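Local coordinates for protein phosphoacetylglucosamine mutase (Aspergillus lentulus, PDB 5O9X) that catalyses the interconversion of N-acetylglucosamine 6-phosphate and N-acetylglucosamine 1-phosphate, probably through a sugar 1,6-bisphosphate intermediate, at residues T359-K364 with Y378-G383; D286-L291 with N382-I387; Q336-N341 with R501-A506. The protein carries 1 engineered substitution. One frame throughout, in Å; residues are numbered along the deposited sequence. Where two conformers were deposited one is given.

Contact 1: residues T359-K364 with Y378-G383. With G16 (1,6-di-O-phosphono-alpha-D-glucopyranose), chain B.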
loop_
_atom_site.group_PDB
_atom_site.type_symbol
_atom_site.label_atom_id
_atom_site.label_comp_id
_atom_site.label_asym_id
_atom_site.label_seq_id
_atom_site.Cartn_x
_atom_site.Cartn_y
_atom_site.Cartn_z
ATOM N N THR A 359 -3.175 -10.623 -9.956
ATOM C CA THR A 359 -1.813 -10.921 -9.533
ATOM C C THR A 359 -1.798 -11.411 -8.084
ATOM O O THR A 359 -2.835 -11.373 -7.394
ATOM C CB THR A 359 -0.827 -9.708 -9.612
ATOM O OG1 THR A 359 -1.138 -8.770 -8.570
ATOM C CG2 THR A 359 -0.908 -8.975 -10.988
ATOM N N ASN A 360 -0.634 -11.850 -7.631
ATOM C CA ASN A 360 -0.444 -12.157 -6.185
ATOM C C ASN A 360 -0.715 -10.923 -5.308
ATOM O O ASN A 360 -0.573 -9.791 -5.777
ATOM C CB ASN A 360 1.021 -12.591 -5.898
ATOM C CG ASN A 360 1.346 -13.987 -6.430
ATOM O OD1 ASN A 360 0.533 -14.640 -7.092
ATOM N ND2 ASN A 360 2.561 -14.429 -6.155
ATOM N N THR A 361 -1.040 -11.172 -4.036
ATOM C CA THR A 361 -1.171 -10.134 -3.033
ATOM C C THR A 361 0.164 -9.429 -2.820
ATOM O O THR A 361 1.245 -10.080 -2.792
ATOM C CB THR A 361 -1.712 -10.737 -1.735
ATOM O OG1 THR A 361 -3.114 -10.880 -1.914
ATOM C CG2 THR A 361 -1.483 -9.846 -0.518
ATOM N N GLY A 362 0.081 -8.110 -2.681
ATOM C CA GLY A 362 1.302 -7.311 -2.337
ATOM C C GLY A 362 1.486 -6.307 -3.502
ATOM O O GLY A 362 1.629 -6.698 -4.671
ATOM N N VAL A 363 1.549 -5.009 -3.179
ATOM C CA VAL A 363 1.696 -3.914 -4.148
ATOM C C VAL A 363 2.812 -4.130 -5.228
ATOM O O VAL A 363 2.654 -3.812 -6.391
ATOM C CB VAL A 363 2.013 -2.562 -3.380
ATOM C CG1 VAL A 363 2.169 -1.402 -4.371
ATOM C CG2 VAL A 363 0.885 -2.222 -2.430
ATOM N N LYS A 364 3.911 -4.709 -4.835
ATOM C CA LYS A 364 5.001 -4.970 -5.750
ATOM C C LYS A 364 4.509 -5.741 -6.981
ATOM O O LYS A 364 4.792 -5.383 -8.125
ATOM C CB LYS A 364 6.160 -5.681 -4.976
ATOM C CG LYS A 364 5.821 -7.086 -4.367
ATOM C CD LYS A 364 6.652 -7.426 -3.106
ATOM C CE LYS A 364 6.746 -8.925 -2.747
ATOM N NZ LYS A 364 7.488 -9.227 -1.437
ATOM N N TYR A 378 -4.282 0.175 -10.461
ATOM C CA TYR A 378 -4.196 -1.007 -9.589
ATOM C C TYR A 378 -4.506 -0.746 -8.113
ATOM O O TYR A 378 -3.890 0.101 -7.498
ATOM C CB TYR A 378 -2.851 -1.706 -9.751
ATOM C CG TYR A 378 -1.611 -0.889 -9.460
ATOM C CD1 TYR A 378 -0.899 -1.003 -8.221
ATOM C CD2 TYR A 378 -1.124 -0.041 -10.435
ATOM C CE1 TYR A 378 0.274 -0.228 -8.021
ATOM C CE2 TYR A 378 0.009 0.732 -10.232
ATOM C CZ TYR A 378 0.713 0.593 -9.076
ATOM O OH TYR A 378 1.822 1.392 -9.038
ATOM N N PHE A 379 -5.515 -1.433 -7.597
ATOM C CA PHE A 379 -5.891 -1.375 -6.163
ATOM C C PHE A 379 -6.035 -2.784 -5.586
ATOM O O PHE A 379 -6.500 -3.649 -6.321
ATOM C CB PHE A 379 -7.181 -0.539 -5.963
ATOM C CG PHE A 379 -6.942 0.950 -5.993
ATOM C CD1 PHE A 379 -6.882 1.670 -4.824
ATOM C CD2 PHE A 379 -6.750 1.618 -7.235
ATOM C CE1 PHE A 379 -6.632 3.048 -4.825
ATOM C CE2 PHE A 379 -6.480 2.997 -7.272
ATOM C CZ PHE A 379 -6.454 3.695 -6.038
ATOM N N GLU A 380 -5.737 -2.990 -4.294
ATOM C CA GLU A 380 -6.166 -4.159 -3.600
ATOM C C GLU A 380 -7.444 -3.774 -2.924
ATOM O O GLU A 380 -7.631 -2.562 -2.647
ATOM C CB GLU A 380 -5.087 -4.577 -2.566
ATOM C CG GLU A 380 -3.829 -5.035 -3.323
ATOM C CD GLU A 380 -2.741 -5.479 -2.363
ATOM O OE1 GLU A 380 -2.055 -4.611 -1.779
ATOM O OE2 GLU A 380 -2.584 -6.677 -2.191
ATOM N N ALA A 381 -8.332 -4.752 -2.681
ATOM C CA ALA A 381 -9.612 -4.485 -2.017
ATOM C C ALA A 381 -9.422 -3.745 -0.697
ATOM O O ALA A 381 -10.309 -2.994 -0.283
ATOM C CB ALA A 381 -10.392 -5.860 -1.820
ATOM N N ASN A 382 -8.304 -4.019 0.008
ATOM C CA ASN A 382 -8.057 -3.437 1.333
ATOM C C ASN A 382 -7.766 -1.924 1.239
ATOM O O ASN A 382 -7.577 -1.267 2.275
ATOM C CB ASN A 382 -6.844 -4.158 2.037
ATOM C CG ASN A 382 -5.518 -4.006 1.286
ATOM O OD1 ASN A 382 -5.299 -3.026 0.604
ATOM N ND2 ASN A 382 -4.614 -4.977 1.441
ATOM N N GLY A 383 -7.634 -1.391 0.002
ATOM C CA GLY A 383 -7.472 0.090 -0.179
ATOM C C GLY A 383 -6.056 0.580 -0.470
ATOM O O GLY A 383 -5.826 1.774 -0.614
HETATM C C1 G16 B . 0.674 -5.179 3.217
HETATM C C2 G16 B . 0.963 -5.114 1.720
HETATM C C3 G16 B . -0.361 -5.296 0.912
HETATM C C4 G16 B . -1.125 -6.564 1.248
HETATM C C5 G16 B . -1.388 -6.567 2.749
HETATM C C6 G16 B . -1.882 -7.884 3.302
HETATM O O1 G16 B . -0.190 -4.095 3.570
HETATM O O2 G16 B . 1.656 -3.896 1.306
HETATM O O3 G16 B . -0.036 -5.175 -0.416
HETATM O O4 G16 B . -2.453 -6.699 0.577
HETATM O O5 G16 B . -0.162 -6.433 3.507
HETATM O O6 G16 B . -0.829 -8.907 3.001
HETATM P P G16 B . -1.025 -10.412 3.573
HETATM O O1P G16 B . -2.433 -10.912 3.175
HETATM O O2P G16 B . -0.947 -10.344 5.117
HETATM O O3P G16 B . 0.154 -11.274 3.071
HETATM P "P'" G16 B . 0.223 -2.948 4.664
HETATM O O1X G16 B . 1.747 -2.688 4.525
HETATM O O2X G16 B . 0.013 -3.576 6.080
HETATM O O3X G16 B . -0.726 -1.807 4.524
HETATM O O HOH W 1 -4.493 -8.437 -2.125
#

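Contact 2: residues D286-L291 with N382-I387. Unlike the reference sequence in segment 286-291: Leu291 (reference Val). With G16 (1,6-di-O-phosphono-alpha-D-glucopyranose), chain B.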
loop_
_atom_site.group_PDB
_atom_site.type_symbol
_atom_site.label_atom_id
_atom_site.label_comp_id
_atom_site.label_asym_id
_atom_site.label_seq_id
_atom_site.Cartn_x
_atom_site.Cartn_y
_atom_site.Cartn_z
ATOM N N ASP A 286 -0.283 3.722 8.912
ATOM C CA ASP A 286 0.808 4.469 8.183
ATOM C C ASP A 286 0.278 5.275 6.961
ATOM O O ASP A 286 1.047 5.752 6.080
ATOM C CB ASP A 286 1.967 3.554 7.755
ATOM C CG ASP A 286 1.580 2.550 6.679
ATOM O OD1 ASP A 286 0.358 2.290 6.596
ATOM O OD2 ASP A 286 2.485 1.984 5.940
ATOM N N ALA A 287 -1.051 5.377 6.888
ATOM C CA ALA A 287 -1.764 6.103 5.815
ATOM C C ALA A 287 -1.367 5.580 4.403
ATOM O O ALA A 287 -1.114 6.357 3.468
ATOM C CB ALA A 287 -1.555 7.619 5.926
ATOM N N ASP A 288 -1.361 4.255 4.266
ATOM C CA ASP A 288 -1.138 3.744 2.962
ATOM C C ASP A 288 -2.255 2.834 2.436
ATOM O O ASP A 288 -2.080 2.094 1.449
ATOM C CB ASP A 288 0.239 3.085 2.897
ATOM C CG ASP A 288 0.834 3.203 1.480
ATOM O OD1 ASP A 288 0.417 4.112 0.696
ATOM O OD2 ASP A 288 1.612 2.342 1.166
ATOM N N ARG A 289 -3.394 2.907 3.100
ATOM C CA ARG A 289 -4.650 2.287 2.611
ATOM C C ARG A 289 -5.741 3.313 2.821
ATOM O O ARG A 289 -5.730 4.026 3.845
ATOM C CB ARG A 289 -5.031 1.080 3.480
ATOM C CG ARG A 289 -4.065 -0.085 3.354
ATOM C CD ARG A 289 -4.629 -1.231 4.217
ATOM N NE ARG A 289 -3.651 -2.337 4.302
ATOM C CZ ARG A 289 -3.951 -3.530 4.799
ATOM N NH1 ARG A 289 -5.171 -3.753 5.275
ATOM N NH2 ARG A 289 -3.040 -4.472 4.913
ATOM N N ILE A 290 -6.715 3.336 1.900
ATOM C CA ILE A 290 -7.942 4.105 2.177
ATOM C C ILE A 290 -9.158 3.289 1.702
ATOM O O ILE A 290 -9.112 2.707 0.625
ATOM C CB ILE A 290 -7.927 5.465 1.518
ATOM C CG1 ILE A 290 -9.204 6.275 1.904
ATOM C CG2 ILE A 290 -7.608 5.381 0.026
ATOM C CD1 ILE A 290 -9.064 7.731 1.605
ATOM N N LEU A 291 -10.200 3.221 2.514
ATOM C CA LEU A 291 -11.548 3.044 1.939
ATOM C C LEU A 291 -12.597 3.934 2.341
ATOM O O LEU A 291 -12.442 4.639 3.292
ATOM C CB LEU A 291 -12.121 1.720 2.083
ATOM C CG LEU A 291 -12.044 0.735 3.081
ATOM C CD1 LEU A 291 -10.846 0.206 2.264
ATOM C CD2 LEU A 291 -11.958 1.455 4.412
ATOM N N ASN A 382 -8.304 -4.019 0.008
ATOM C CA ASN A 382 -8.057 -3.437 1.333
ATOM C C ASN A 382 -7.766 -1.924 1.239
ATOM O O ASN A 382 -7.577 -1.267 2.275
ATOM C CB ASN A 382 -6.844 -4.158 2.037
ATOM C CG ASN A 382 -5.518 -4.006 1.286
ATOM O OD1 ASN A 382 -5.299 -3.026 0.604
ATOM N ND2 ASN A 382 -4.614 -4.977 1.441
ATOM N N GLY A 383 -7.634 -1.391 0.002
ATOM C CA GLY A 383 -7.472 0.090 -0.179
ATOM C C GLY A 383 -6.056 0.580 -0.470
ATOM O O GLY A 383 -5.826 1.774 -0.614
ATOM N N HIS A 384 -5.116 -0.329 -0.645
ATOM C CA HIS A 384 -3.851 0.042 -1.314
ATOM C C HIS A 384 -4.036 0.263 -2.773
ATOM O O HIS A 384 -4.817 -0.461 -3.432
ATOM C CB HIS A 384 -2.889 -1.146 -1.219
ATOM C CG HIS A 384 -1.982 -1.059 -0.057
ATOM N ND1 HIS A 384 -0.884 -0.193 -0.032
ATOM C CD2 HIS A 384 -2.005 -1.691 1.140
ATOM C CE1 HIS A 384 -0.238 -0.366 1.123
ATOM N NE2 HIS A 384 -0.898 -1.263 1.849
ATOM N N GLY A 385 -3.414 1.305 -3.324
ATOM C CA GLY A 385 -3.275 1.283 -4.749
ATOM C C GLY A 385 -3.098 2.683 -5.339
ATOM O O GLY A 385 -2.967 3.674 -4.616
ATOM N N THR A 386 -2.977 2.702 -6.663
ATOM C CA THR A 386 -2.626 3.905 -7.369
ATOM C C THR A 386 -2.917 3.716 -8.862
ATOM O O THR A 386 -3.581 2.746 -9.282
ATOM C CB THR A 386 -1.179 4.428 -7.043
ATOM O OG1 THR A 386 -1.127 5.786 -7.475
ATOM C CG2 THR A 386 -0.121 3.647 -7.715
ATOM N N ILE A 387 -2.422 4.646 -9.663
ATOM C CA ILE A 387 -2.587 4.544 -11.115
ATOM C C ILE A 387 -1.250 4.919 -11.664
ATOM O O ILE A 387 -0.666 5.931 -11.281
ATOM C CB ILE A 387 -3.662 5.484 -11.682
ATOM C CG1 ILE A 387 -5.022 5.135 -11.102
ATOM C CG2 ILE A 387 -3.816 5.203 -13.201
ATOM C CD1 ILE A 387 -5.755 6.300 -10.550
HETATM C C1 G16 B . 0.674 -5.179 3.217
HETATM C C2 G16 B . 0.963 -5.114 1.720
HETATM C C3 G16 B . -0.361 -5.296 0.912
HETATM C C4 G16 B . -1.125 -6.564 1.248
HETATM C C5 G16 B . -1.388 -6.567 2.749
HETATM C C6 G16 B . -1.882 -7.884 3.302
HETATM O O1 G16 B . -0.190 -4.095 3.570
HETATM O O2 G16 B . 1.656 -3.896 1.306
HETATM O O3 G16 B . -0.036 -5.175 -0.416
HETATM O O4 G16 B . -2.453 -6.699 0.577
HETATM O O5 G16 B . -0.162 -6.433 3.507
HETATM O O6 G16 B . -0.829 -8.907 3.001
HETATM P P G16 B . -1.025 -10.412 3.573
HETATM O O1P G16 B . -2.433 -10.912 3.175
HETATM O O2P G16 B . -0.947 -10.344 5.117
HETATM O O3P G16 B . 0.154 -11.274 3.071
HETATM P "P'" G16 B . 0.223 -2.948 4.664
HETATM O O1X G16 B . 1.747 -2.688 4.525
HETATM O O2X G16 B . 0.013 -3.576 6.080
HETATM O O3X G16 B . -0.726 -1.807 4.524
HETATM O O HOH W 2 -7.861 -2.266 4.727
#

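Contact 3: residues Q336-N341 with R501-A506. With G16 (1,6-di-O-phosphono-alpha-D-glucopyranose), chain B.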
loop_
_atom_site.group_PDB
_atom_site.type_symbol
_atom_site.label_atom_id
_atom_site.label_comp_id
_atom_site.label_asym_id
_atom_site.label_seq_id
_atom_site.Cartn_x
_atom_site.Cartn_y
_atom_site.Cartn_z
ATOM N N GLN A 336 -5.948 -6.446 -10.406
ATOM C CA GLN A 336 -6.653 -6.819 -9.200
ATOM C C GLN A 336 -5.872 -7.930 -8.495
ATOM O O GLN A 336 -4.884 -8.474 -9.062
ATOM C CB GLN A 336 -8.110 -7.277 -9.498
ATOM C CG GLN A 336 -8.980 -6.179 -10.216
ATOM C CD GLN A 336 -10.409 -6.625 -10.207
ATOM O OE1 GLN A 336 -10.766 -7.634 -10.817
ATOM N NE2 GLN A 336 -11.243 -5.919 -9.507
ATOM N N THR A 337 -6.314 -8.284 -7.286
ATOM C CA THR A 337 -5.929 -9.587 -6.707
ATOM C C THR A 337 -7.193 -10.433 -6.490
ATOM O O THR A 337 -8.321 -9.962 -6.708
ATOM C CB THR A 337 -5.082 -9.468 -5.423
ATOM O OG1 THR A 337 -5.903 -9.015 -4.297
ATOM C CG2 THR A 337 -3.994 -8.358 -5.637
ATOM N N ALA A 338 -6.999 -11.635 -5.954
ATOM C CA ALA A 338 -8.084 -12.600 -5.775
ATOM C C ALA A 338 -9.042 -12.115 -4.673
ATOM O O ALA A 338 -10.181 -12.565 -4.660
ATOM C CB ALA A 338 -7.473 -13.986 -5.459
ATOM N N TYR A 339 -8.637 -11.135 -3.838
ATOM C CA TYR A 339 -9.514 -10.618 -2.787
ATOM C C TYR A 339 -10.557 -9.668 -3.403
ATOM O O TYR A 339 -11.477 -9.234 -2.663
ATOM C CB TYR A 339 -8.683 -9.810 -1.757
ATOM C CG TYR A 339 -7.865 -10.767 -0.891
ATOM C CD1 TYR A 339 -8.511 -11.536 0.085
ATOM C CD2 TYR A 339 -6.527 -11.005 -1.166
ATOM C CE1 TYR A 339 -7.821 -12.443 0.852
ATOM C CE2 TYR A 339 -5.804 -11.913 -0.378
ATOM C CZ TYR A 339 -6.493 -12.656 0.584
ATOM O OH TYR A 339 -5.833 -13.622 1.325
ATOM N N ALA A 340 -10.392 -9.260 -4.682
ATOM C CA ALA A 340 -11.390 -8.384 -5.288
ATOM C C ALA A 340 -12.759 -9.057 -5.367
ATOM O O ALA A 340 -12.867 -10.250 -5.727
ATOM C CB ALA A 340 -10.978 -7.944 -6.699
ATOM N N ASN A 341 -13.789 -8.326 -5.021
ATOM C CA ASN A 341 -15.141 -8.894 -5.132
ATOM C C ASN A 341 -15.438 -9.268 -6.601
ATOM O O ASN A 341 -15.123 -8.504 -7.530
ATOM C CB ASN A 341 -16.150 -7.838 -4.688
ATOM C CG ASN A 341 -17.482 -8.441 -4.410
ATOM O OD1 ASN A 341 -18.266 -8.663 -5.347
ATOM N ND2 ASN A 341 -17.733 -8.761 -3.153
ATOM N N ARG A 501 -17.225 -18.613 -4.360
ATOM C CA ARG A 501 -15.795 -18.528 -4.656
ATOM C C ARG A 501 -15.063 -18.333 -3.339
ATOM O O ARG A 501 -15.384 -17.422 -2.580
ATOM C CB ARG A 501 -15.480 -17.420 -5.674
ATOM C CG ARG A 501 -14.159 -17.645 -6.453
ATOM C CD ARG A 501 -13.860 -16.595 -7.551
ATOM N NE ARG A 501 -12.737 -15.807 -7.094
ATOM C CZ ARG A 501 -12.845 -14.726 -6.332
ATOM N NH1 ARG A 501 -14.032 -14.245 -6.019
ATOM N NH2 ARG A 501 -11.767 -14.127 -5.901
ATOM N N SER A 502 -14.111 -19.229 -3.062
ATOM C CA SER A 502 -13.331 -19.131 -1.817
ATOM C C SER A 502 -11.918 -19.540 -2.050
ATOM O O SER A 502 -11.647 -20.416 -2.878
ATOM C CB SER A 502 -14.012 -19.929 -0.649
ATOM O OG SER A 502 -13.270 -19.748 0.559
ATOM N N PHE A 503 -10.960 -18.870 -1.370
ATOM C CA PHE A 503 -9.572 -19.326 -1.430
ATOM C C PHE A 503 -8.896 -19.055 -0.070
ATOM O O PHE A 503 -9.303 -18.169 0.637
ATOM C CB PHE A 503 -8.751 -18.710 -2.546
ATOM C CG PHE A 503 -8.510 -17.230 -2.367
ATOM C CD1 PHE A 503 -9.578 -16.270 -2.623
ATOM C CD2 PHE A 503 -7.235 -16.757 -2.050
ATOM C CE1 PHE A 503 -9.342 -14.879 -2.450
ATOM C CE2 PHE A 503 -7.019 -15.351 -1.881
ATOM C CZ PHE A 503 -8.081 -14.439 -2.030
ATOM N N ALA A 504 -7.872 -19.847 0.244
ATOM C CA ALA A 504 -7.096 -19.705 1.485
ATOM C C ALA A 504 -5.604 -19.526 1.147
ATOM O O ALA A 504 -5.064 -20.213 0.254
ATOM C CB ALA A 504 -7.276 -20.983 2.368
ATOM N N ARG A 505 -4.873 -18.681 1.911
ATOM C CA ARG A 505 -3.437 -18.534 1.632
ATOM C C ARG A 505 -2.833 -17.981 2.920
ATOM O O ARG A 505 -3.521 -17.288 3.720
ATOM C CB ARG A 505 -3.095 -17.559 0.505
ATOM C CG ARG A 505 -3.832 -16.197 0.617
ATOM C CD ARG A 505 -3.352 -15.171 -0.448
ATOM N NE ARG A 505 -2.041 -14.589 -0.103
ATOM C CZ ARG A 505 -1.841 -13.616 0.817
ATOM N NH1 ARG A 505 -2.835 -13.126 1.582
ATOM N NH2 ARG A 505 -0.618 -13.146 1.001
ATOM N N ALA A 506 -1.564 -18.304 3.101
ATOM C CA ALA A 506 -0.767 -17.811 4.263
ATOM C C ALA A 506 -0.597 -16.300 4.086
ATOM O O ALA A 506 -0.338 -15.774 2.961
ATOM C CB ALA A 506 0.635 -18.475 4.253
HETATM C C1 G16 B . 0.674 -5.179 3.217
HETATM C C2 G16 B . 0.963 -5.114 1.720
HETATM C C3 G16 B . -0.361 -5.296 0.912
HETATM C C4 G16 B . -1.125 -6.564 1.248
HETATM C C5 G16 B . -1.388 -6.567 2.749
HETATM C C6 G16 B . -1.882 -7.884 3.302
HETATM O O1 G16 B . -0.190 -4.095 3.570
HETATM O O2 G16 B . 1.656 -3.896 1.306
HETATM O O3 G16 B . -0.036 -5.175 -0.416
HETATM O O4 G16 B . -2.453 -6.699 0.577
HETATM O O5 G16 B . -0.162 -6.433 3.507
HETATM O O6 G16 B . -0.829 -8.907 3.001
HETATM P P G16 B . -1.025 -10.412 3.573
HETATM O O1P G16 B . -2.433 -10.912 3.175
HETATM O O2P G16 B . -0.947 -10.344 5.117
HETATM O O3P G16 B . 0.154 -11.274 3.071
HETATM P "P'" G16 B . 0.223 -2.948 4.664
HETATM O O1X G16 B . 1.747 -2.688 4.525
HETATM O O2X G16 B . 0.013 -3.576 6.080
HETATM O O3X G16 B . -0.726 -1.807 4.524
HETATM O O HOH W 3 -7.524 -15.777 1.501
#

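Contact 1: residues T359-K364 with Y378-G383
Gly362 and Glu380 are joined by the one direct hydrogen bond between the segments, 3.1 Å from Gly362 N to Glu380 OE2, the N-H meeting the oxygen from above the carboxylate plane, 45° out of it. A water adds an indirect link: it donates to Glu380 OE2 and lies 2.8 Å from Thr361 OG1. The sugar of the bound bisphosphate adds further hydrogen bonds. Its O3 hydroxyl donates to Glu380 OE1 over 2.5 Å, its O4 hydroxyl to Glu380 OE2 over 2.8 Å, and O3 also accepts from Val363 N at 3.2 Å, at the start of helix 363-370. Asn382 ND2 adds a weak hydrogen bond to O4. Glu380 CD lies anti to CA (chi2 -179°), an extended chain that places CD close to both hydroxyls. Apolar contact is slight: Val363 CG1 sits at the edge of the Tyr378 ring, 4.3 Å from CE1. The Val363 CG2 methyl lies 3.8 Å from Glu380 OE1, the side chains crossing at about a right angle. Three donors thus converge on Glu380 OE2, and the two carboxylate oxygens divide the neighbouring O3 and O4 hydroxyls between them, consistent with the sugar-binding loop of phosphohexomutases reading the hydroxyl pattern of the hexose.

Contact 2: residues D286-L291 with N382-I387
Arg289 CG stands anti to its own carbonyl carbon (chi1 -67°), while Asn382 CG turns between its backbone N and carbonyl carbon; these torsions set the two CG atoms, and the extended Arg289 chain then lays the guanidinium over the amide. The two planes are only 12° apart, with Asn382 ND2 3.7 Å above the centre of the guanidinium. An Asx turn fixes the amide, Asn382 OD1 accepting from His384 N nearly in line with its C=O. A water spans Arg289 NH1 and Asn382 O. The backbones also meet: Ile290 N donates to Gly383 O over 3.1 Å, from above the carbonyl plane, and Gly383 CA comes within 3.2 Å of Ile290 O in a CA-H...O contact. Gly383, lacking a side chain, allows this close approach.

His384 packs against Asp288 and Arg289. Arg289 CG touches its CD2 at 3.4 Å, and Asp288 O lies over one ring face, offset toward the rim, without a hydrogen bond to ND1. Asp288 OD2 approaches CE1 at 3.3 Å, carboxylate and ring planes 81° apart. From two directions the basic groups reach the 1-phosphate: His384 NE2 donates to O3X over 2.7 Å, in the plane of its ring, and Arg289 NE donates to the same oxygen over 3.0 Å. Arg289 NH2 takes the bridging O1 at 3.2 Å in a nearly straight bond. Asp284, Asp286 and Asp288 belong to the DGDADR sequence, ended by Arg289, which in phosphohexomutases forms the metal-binding loop; no metal is modelled here.

One phosphate oxygen is therefore gripped by both a guanidinium and an imidazole, one from each domain; the concentrated donors would be expected to stabilise negative charge on the phosphoryl group and help fix its orientation.

Contact 3: residues Q336-N341 with R501-A506
Tyr339 and Phe503 form the aromatic core of an interdomain contact, in which the turn after strand 332-337 of domain III rests on edge strand 501-506 of the C-terminal domain. Their rings pack edge-to-face, tilted at 58° with centroids 4.7 Å apart; Phe503 CZ points at the Tyr339 face, 3.4 Å above its centre. Phe503 is itself covered by Ala338, whose CB makes a CH-pi contact 3.8 Å from the ring centroid, while a water lies over the opposite face. That water accepts from Tyr339 OH at 2.7 Å and donates to Phe503 O. Tyr339 OH also accepts from Arg505 NH1 over 3.0 Å, in the guanidinium plane, which stands at 90° to the tyrosine ring. The Arg505 chain bends at chi3 (-76°), which sets NE beside Glu477 in a salt bridge; NH1 and NH2 donate to O1P and O3P of the 6-phosphate over 2.8 and 2.9 Å, both bonds nearly straight, so all three guanidinium nitrogens have partners. With Ser507 and Thr509, which also hydrogen-bond the ligand, Arg505 belongs to the RASGT sequence, the phosphate-binding loop of the C-terminal domain in phosphohexomutases.

Along the chain, residues 286-291 come first and pair with 382-387, so contact 2 closes a loop of 90 residues joining domain II to domain III. Residues 336-341 lie within that loop, yet their partner 501-506 comes far later, so contacts 2 and 3 cross; contact 3 ties domain III to the C-terminal domain. Contact 1 spans a mere 13 intervening residues, lies within the loop of contact 3 and ends on the same stretch as contact 2. Contacts 1 and 2 share Asn382 and Gly383 and reach neighbouring strands 375-379 and 385-389, while strand 332-337 brings contact 3 to the same sheet. Thr361 packs against Tyr339 between contacts 1 and 3. All three line the ligand pocket.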